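Local coordinates for GTPase-activating protein skywalker (PDB 5HJQ) that acts as a GTPase-activating protein for Rab35 in synaptic vesicle protein turnover and binds phosphoinositides through its TBC domain, the part present here, at residues 114-117 / 118-121; 209-212 / 213-217; 312-315 / 316-320. All coordinates share one frame; numbering follows the deposited sequence.

Contact 1 of 3, residues 114-117 / 118-121; sequences AQLW and PMLC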
# COMPACT_ATOMS: atom_id res chain seq x y z
N ALA A 114 6.03 -15.00 6.42
CA ALA A 114 7.11 -14.78 7.39
C ALA A 114 8.46 -14.88 6.70
O ALA A 114 9.44 -14.24 7.11
CB ALA A 114 7.01 -15.77 8.53
N GLN A 115 8.52 -15.68 5.64
CA GLN A 115 9.74 -15.84 4.86
C GLN A 115 9.69 -15.12 3.51
O GLN A 115 10.69 -14.55 3.07
CB GLN A 115 10.03 -17.32 4.63
CG GLN A 115 10.57 -18.06 5.86
CD GLN A 115 10.93 -19.50 5.56
OE1 GLN A 115 12.10 -19.82 5.35
NE2 GLN A 115 9.92 -20.37 5.54
N LEU A 116 8.53 -15.15 2.85
CA LEU A 116 8.39 -14.58 1.51
C LEU A 116 8.63 -13.07 1.48
O LEU A 116 9.40 -12.58 0.66
CB LEU A 116 7.01 -14.89 0.93
CG LEU A 116 6.69 -14.35 -0.46
CD1 LEU A 116 7.78 -14.72 -1.46
CD2 LEU A 116 5.34 -14.85 -0.93
N TRP A 117 7.98 -12.35 2.38
CA TRP A 117 8.04 -10.89 2.37
C TRP A 117 9.41 -10.29 2.72
O TRP A 117 9.83 -9.33 2.07
CB TRP A 117 6.97 -10.32 3.30
CG TRP A 117 5.60 -10.33 2.71
CD1 TRP A 117 5.22 -10.91 1.53
CD2 TRP A 117 4.42 -9.73 3.25
NE1 TRP A 117 3.88 -10.71 1.32
CE2 TRP A 117 3.36 -9.98 2.36
CE3 TRP A 117 4.16 -9.00 4.42
CZ2 TRP A 117 2.06 -9.54 2.59
CZ3 TRP A 117 2.87 -8.55 4.64
CH2 TRP A 117 1.84 -8.83 3.73
N PRO A 118 10.10 -10.82 3.75
CA PRO A 118 11.43 -10.24 4.01
C PRO A 118 12.40 -10.39 2.83
O PRO A 118 13.29 -9.57 2.66
CB PRO A 118 11.93 -11.02 5.22
CG PRO A 118 10.69 -11.44 5.92
CD PRO A 118 9.71 -11.75 4.83
N MET A 119 12.21 -11.44 2.04
CA MET A 119 13.04 -11.66 0.87
C MET A 119 12.70 -10.70 -0.27
O MET A 119 13.59 -10.10 -0.88
CB MET A 119 12.90 -13.10 0.38
CG MET A 119 13.71 -13.40 -0.87
SD MET A 119 13.57 -15.11 -1.41
CE MET A 119 11.82 -15.22 -1.79
N LEU A 120 11.41 -10.56 -0.56
CA LEU A 120 10.94 -9.67 -1.62
C LEU A 120 11.42 -8.23 -1.39
O LEU A 120 11.93 -7.59 -2.30
CB LEU A 120 9.42 -9.69 -1.73
CG LEU A 120 8.77 -11.02 -2.13
CD1 LEU A 120 7.25 -10.88 -2.17
CD2 LEU A 120 9.30 -11.49 -3.47
N CYS A 121 11.27 -7.75 -0.16
CA CYS A 121 11.71 -6.41 0.19
C CYS A 121 13.23 -6.28 0.12
O CYS A 121 13.76 -5.24 -0.25
CB CYS A 121 11.22 -6.02 1.58
SG CYS A 121 9.42 -5.83 1.71

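Contact 2 of 3, residues 209-212 / 213-217; sequences SEEE and AYICL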
# COMPACT_ATOMS: atom_id res chain seq x y z
N SER A 209 8.81 -10.33 12.57
CA SER A 209 9.24 -9.68 13.80
C SER A 209 9.47 -8.19 13.59
O SER A 209 9.47 -7.71 12.45
CB SER A 209 10.52 -10.33 14.33
OG SER A 209 11.60 -10.14 13.42
N GLU A 210 9.65 -7.47 14.69
CA GLU A 210 9.89 -6.04 14.66
C GLU A 210 11.11 -5.66 13.84
O GLU A 210 11.06 -4.74 13.02
CB GLU A 210 10.04 -5.51 16.09
CG GLU A 210 10.67 -4.13 16.18
CD GLU A 210 10.50 -3.50 17.56
OE1 GLU A 210 9.90 -4.16 18.43
OE2 GLU A 210 10.98 -2.37 17.76
N GLU A 211 12.20 -6.38 14.05
CA GLU A 211 13.45 -6.10 13.35
C GLU A 211 13.35 -6.43 11.87
O GLU A 211 13.89 -5.71 11.03
CB GLU A 211 14.62 -6.87 13.98
CG GLU A 211 15.95 -6.57 13.30
CD GLU A 211 17.12 -7.23 14.00
OE1 GLU A 211 16.89 -8.17 14.80
OE2 GLU A 211 18.27 -6.82 13.74
N GLU A 212 12.66 -7.52 11.54
CA GLU A 212 12.48 -7.89 10.14
C GLU A 212 11.62 -6.87 9.40
O GLU A 212 11.91 -6.52 8.25
CB GLU A 212 11.85 -9.28 10.03
CG GLU A 212 12.86 -10.40 10.09
CD GLU A 212 12.22 -11.77 10.18
OE1 GLU A 212 11.32 -11.95 11.03
OE2 GLU A 212 12.61 -12.67 9.39
N ALA A 213 10.57 -6.39 10.06
CA ALA A 213 9.71 -5.35 9.51
C ALA A 213 10.54 -4.12 9.18
O ALA A 213 10.40 -3.54 8.10
CB ALA A 213 8.60 -4.99 10.49
N TYR A 214 11.41 -3.73 10.10
CA TYR A 214 12.30 -2.59 9.88
C TYR A 214 13.15 -2.77 8.64
O TYR A 214 13.23 -1.87 7.80
CB TYR A 214 13.22 -2.36 11.08
CG TYR A 214 14.39 -1.47 10.74
CD1 TYR A 214 14.22 -0.10 10.65
CD2 TYR A 214 15.65 -2.00 10.49
CE1 TYR A 214 15.27 0.73 10.32
CE2 TYR A 214 16.71 -1.17 10.17
CZ TYR A 214 16.51 0.19 10.08
OH TYR A 214 17.56 1.03 9.76
N ILE A 215 13.80 -3.92 8.54
CA ILE A 215 14.72 -4.20 7.44
C ILE A 215 13.99 -4.20 6.09
O ILE A 215 14.54 -3.78 5.07
CB ILE A 215 15.45 -5.54 7.64
CG1 ILE A 215 16.28 -5.50 8.92
CG2 ILE A 215 16.35 -5.84 6.46
CD1 ILE A 215 16.97 -6.83 9.25
N CYS A 216 12.74 -4.65 6.09
CA CYS A 216 11.89 -4.53 4.91
C CYS A 216 11.69 -3.06 4.53
O CYS A 216 11.89 -2.67 3.38
CB CYS A 216 10.53 -5.19 5.13
SG CYS A 216 10.56 -6.97 5.04
N LEU A 217 11.29 -2.26 5.52
CA LEU A 217 11.01 -0.85 5.32
C LEU A 217 12.21 -0.07 4.81
O LEU A 217 12.10 0.71 3.86
CB LEU A 217 10.50 -0.23 6.62
CG LEU A 217 9.08 -0.64 7.00
CD1 LEU A 217 8.87 -0.62 8.50
CD2 LEU A 217 8.07 0.25 6.30

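Contact 3 of 3, residues 312-315 / 316-320; sequences LFHK and ECQSN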
# COMPACT_ATOMS: atom_id res chain seq x y z
N LEU A 312 -15.02 -0.43 -10.71
CA LEU A 312 -15.99 -1.16 -9.90
C LEU A 312 -17.00 -0.22 -9.24
O LEU A 312 -18.17 -0.57 -9.09
CB LEU A 312 -15.29 -2.01 -8.84
CG LEU A 312 -14.52 -3.24 -9.31
CD1 LEU A 312 -13.75 -3.86 -8.15
CD2 LEU A 312 -15.47 -4.26 -9.92
N PHE A 313 -16.54 0.96 -8.84
CA PHE A 313 -17.41 1.91 -8.15
C PHE A 313 -18.40 2.56 -9.12
O PHE A 313 -19.55 2.79 -8.77
CB PHE A 313 -16.59 2.99 -7.44
CG PHE A 313 -17.43 3.97 -6.66
CD1 PHE A 313 -18.01 3.59 -5.47
CD2 PHE A 313 -17.63 5.26 -7.13
CE1 PHE A 313 -18.78 4.49 -4.74
CE2 PHE A 313 -18.40 6.16 -6.41
CZ PHE A 313 -18.98 5.77 -5.22
N HIS A 314 -17.94 2.84 -10.33
CA HIS A 314 -18.81 3.43 -11.35
C HIS A 314 -19.87 2.42 -11.79
O HIS A 314 -21.04 2.76 -11.92
CB HIS A 314 -18.00 3.90 -12.55
CG HIS A 314 -18.82 4.57 -13.61
ND1 HIS A 314 -18.47 4.58 -14.94
CD2 HIS A 314 -19.97 5.27 -13.52
CE1 HIS A 314 -19.37 5.25 -15.63
NE2 HIS A 314 -20.30 5.68 -14.79
N LYS A 315 -19.44 1.18 -12.01
CA LYS A 315 -20.34 0.09 -12.35
C LYS A 315 -21.42 -0.08 -11.29
O LYS A 315 -22.60 -0.21 -11.59
CB LYS A 315 -19.56 -1.22 -12.52
CG LYS A 315 -20.42 -2.48 -12.44
CD LYS A 315 -19.65 -3.69 -12.92
CE LYS A 315 -20.52 -4.95 -12.88
NZ LYS A 315 -20.66 -5.49 -11.50
N GLU A 316 -20.97 -0.06 -10.03
CA GLU A 316 -21.85 -0.20 -8.89
C GLU A 316 -22.85 0.96 -8.86
O GLU A 316 -24.04 0.75 -8.65
CB GLU A 316 -21.02 -0.26 -7.60
CG GLU A 316 -21.64 -1.07 -6.48
CD GLU A 316 -21.78 -2.54 -6.79
OE1 GLU A 316 -21.02 -3.06 -7.64
OE2 GLU A 316 -22.67 -3.19 -6.20
N CYS A 317 -22.38 2.17 -9.11
CA CYS A 317 -23.23 3.36 -9.07
C CYS A 317 -24.39 3.32 -10.06
O CYS A 317 -25.42 3.95 -9.86
CB CYS A 317 -22.38 4.61 -9.33
SG CYS A 317 -21.44 5.18 -7.91
N GLN A 318 -24.21 2.55 -11.13
CA GLN A 318 -25.20 2.52 -12.21
C GLN A 318 -26.53 1.83 -11.85
O GLN A 318 -27.51 2.01 -12.57
CB GLN A 318 -24.59 1.83 -13.44
CG GLN A 318 -23.69 2.73 -14.29
CD GLN A 318 -23.09 2.00 -15.48
OE1 GLN A 318 -23.46 0.86 -15.77
NE2 GLN A 318 -22.17 2.66 -16.18
N SER A 319 -26.60 1.08 -10.73
CA SER A 319 -27.76 0.21 -10.46
C SER A 319 -27.82 -0.42 -9.06
O SER A 319 -27.45 -1.58 -8.93
CB SER A 319 -27.77 -0.93 -11.50
OG SER A 319 -26.59 -1.73 -11.41
N ASN A 320 -28.34 0.26 -8.02
CA ASN A 320 -27.78 -0.07 -6.71
C ASN A 320 -28.32 0.64 -5.47
O ASN A 320 -28.88 1.72 -5.57
O HOH W 1 -19.39 -5.62 -9.22

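Contact 1 of 3, residues 114-117 / 118-121
Leu-116 and Leu-120, one helical turn apart, carry the side-chain packing here. Leu-116 extends its CG branch anti to its own N (chi1 179°), and this brings CD1 to 3.9 Å from CG of Leu-120. The two isobutyl groups meet at a slant, CD1 of Leu-120 lying equally near CG and CD1 of Leu-116. The same Leu-116 methyl, CD1, touches CE of Met-119 at 4.1 Å. The Met-119 methyl, CE, is brought round by a bend at the end of an otherwise straight thioether chain, where chi3 is 63°; a flexible methionine suits a place between its own helix and helix 82-91. The indole of Trp-117 is approached obliquely by CD1 of Leu-120, which stands 4.2 Å from its CD1.

Pro-118 marks the turn. Its ring N has no hydrogen to give to Ala-114 O, and in place of that bond CG of the ring rests 3.3 Å from this oxygen, leaving a kink within helix 113-122 of the all-helical TBC domain. Met-119 N, next along, makes only a weak bond to Leu-116 O, and the regular pattern returns with Leu-120 N, which points nearly straight at Leu-116 O (3.1 Å, 165°), in the carbonyl plane; Cys-121 N then reaches Trp-117 O at 3.1 Å.

Farther out, helix 284-297 supplies Asp-292 and Phe-295 to the indole. Asp-292 OD1 accepts from Trp-117 NE1, satisfying the polar atom of a buried ring, while Phe-295 meets the indole edge-to-face. Phe-207, from outside that helix, also meets it edge-to-face. Leu-120 also packs on Phe-295, and its side chain lies about 9 Å from that of Lys-98, a phosphoinositide-binding residue.

Contact 2 of 3, residues 209-212 / 213-217
Glu-211 and Ile-215 run side by side from the first turn of helix 210-221 to the next, both pointing the same way, with CG of Glu-211 4.2 Å from CD1 of Ile-215. Only the aliphatic part of the glutamate is used, so its extended chain can lie against the isoleucine and still carry the carboxylate onward, where OE1 weakly accepts from Trp-136 NE1. Ile-215 places CG1 opposite its carbonyl carbon (chi1 -61°), which folds that branch back to 3.2 Å from Glu-211 O. Tyr-214 turns the other way: its CB rests beside the same oxygen, Glu-211 O, which lies near the plane of the ring at its edge, and the side chain then leads off to Tyr-135 and Leu-184. Small Ala-213 fits where Leu-204 and Ile-180 close in.

Along the backbone, Ala-213 N binds Ser-209 O at 2.9 Å, and Tyr-214, Ile-215 and Cys-216 continue the series to Glu-210, Glu-211 and Glu-212. Glu-210 meets the neighbouring helices, with OE2 bonded to Tyr-135 OH and in a salt bridge with Arg-179.

Glu-212 bends back toward the start of the helix, its CG beside its own N at chi1 -85°. Its OE1 accepts a hydrogen bond from Ser-209 OG at 3.0 Å, on the anti side and somewhat out of the carboxylate plane, and is weakly held by Ser-209 N. In return Ser-209 OG weakly accepts from Glu-212 N at 3.4 Å. Serine at the N-cap and glutamate three residues on, each serving the other's backbone N-H, make this a capping box.

Contact 3 of 3, residues 312-315 / 316-320
Near the end of helix 300-317, Leu-312 O and Phe-313 O take regular bonds from Glu-316 N (3.0 Å) and Cys-317 N (2.9 Å), but Gln-318 N is shared. It binds Lys-315 O at 3.2 Å from above the carbonyl plane and His-314 O only weakly.

Cys-317 SG sits over one face of the Phe-313 ring, 3.8 Å from its centroid and 22° off the normal, a sulfur-aromatic contact. A small, polarisable thiol suits this buried place, where Phe-339 also meets the phenyl ring edge-to-face and Ile-328 packs on both residues. NE2 of Gln-318 lies above one face of the His-314 ring, offset toward its rim, with amide and imidazole planes 82° apart; Tyr-257 also meets this ring.

Lys-315 and Glu-316 are linked through a water: it accepts from Lys-315 NZ at 2.6 Å and gives a weak bond to Glu-316 OE1. With NZ and OE1 4.6 Å apart, beyond a salt bridge, their attraction is probably softened by solvent, leaving the sulfur-aromatic packing as the buried part of this helix end.

Contacts 1 and 2 are neighbours, with centres 10 Å apart, although nearly ninety residues separate them along the chain. Helices 113-122 and 210-221 pack together there: Cys-216 SG lies 3.5 Å from Pro-118 CA and 3.6 Å from Cys-121 CB, so the kinked turn of one helix rests against the other. Contact 3 comes last, near the end of helix 300-317, on the opposite side of the chain's centre, about 37 Å from contact 1 and 40 Å from contact 2, centre to centre. All three belong to one all-helical TBC domain. Contact 3's helix also carries Lys-300 and Arg-304, which bind phosphoinositide.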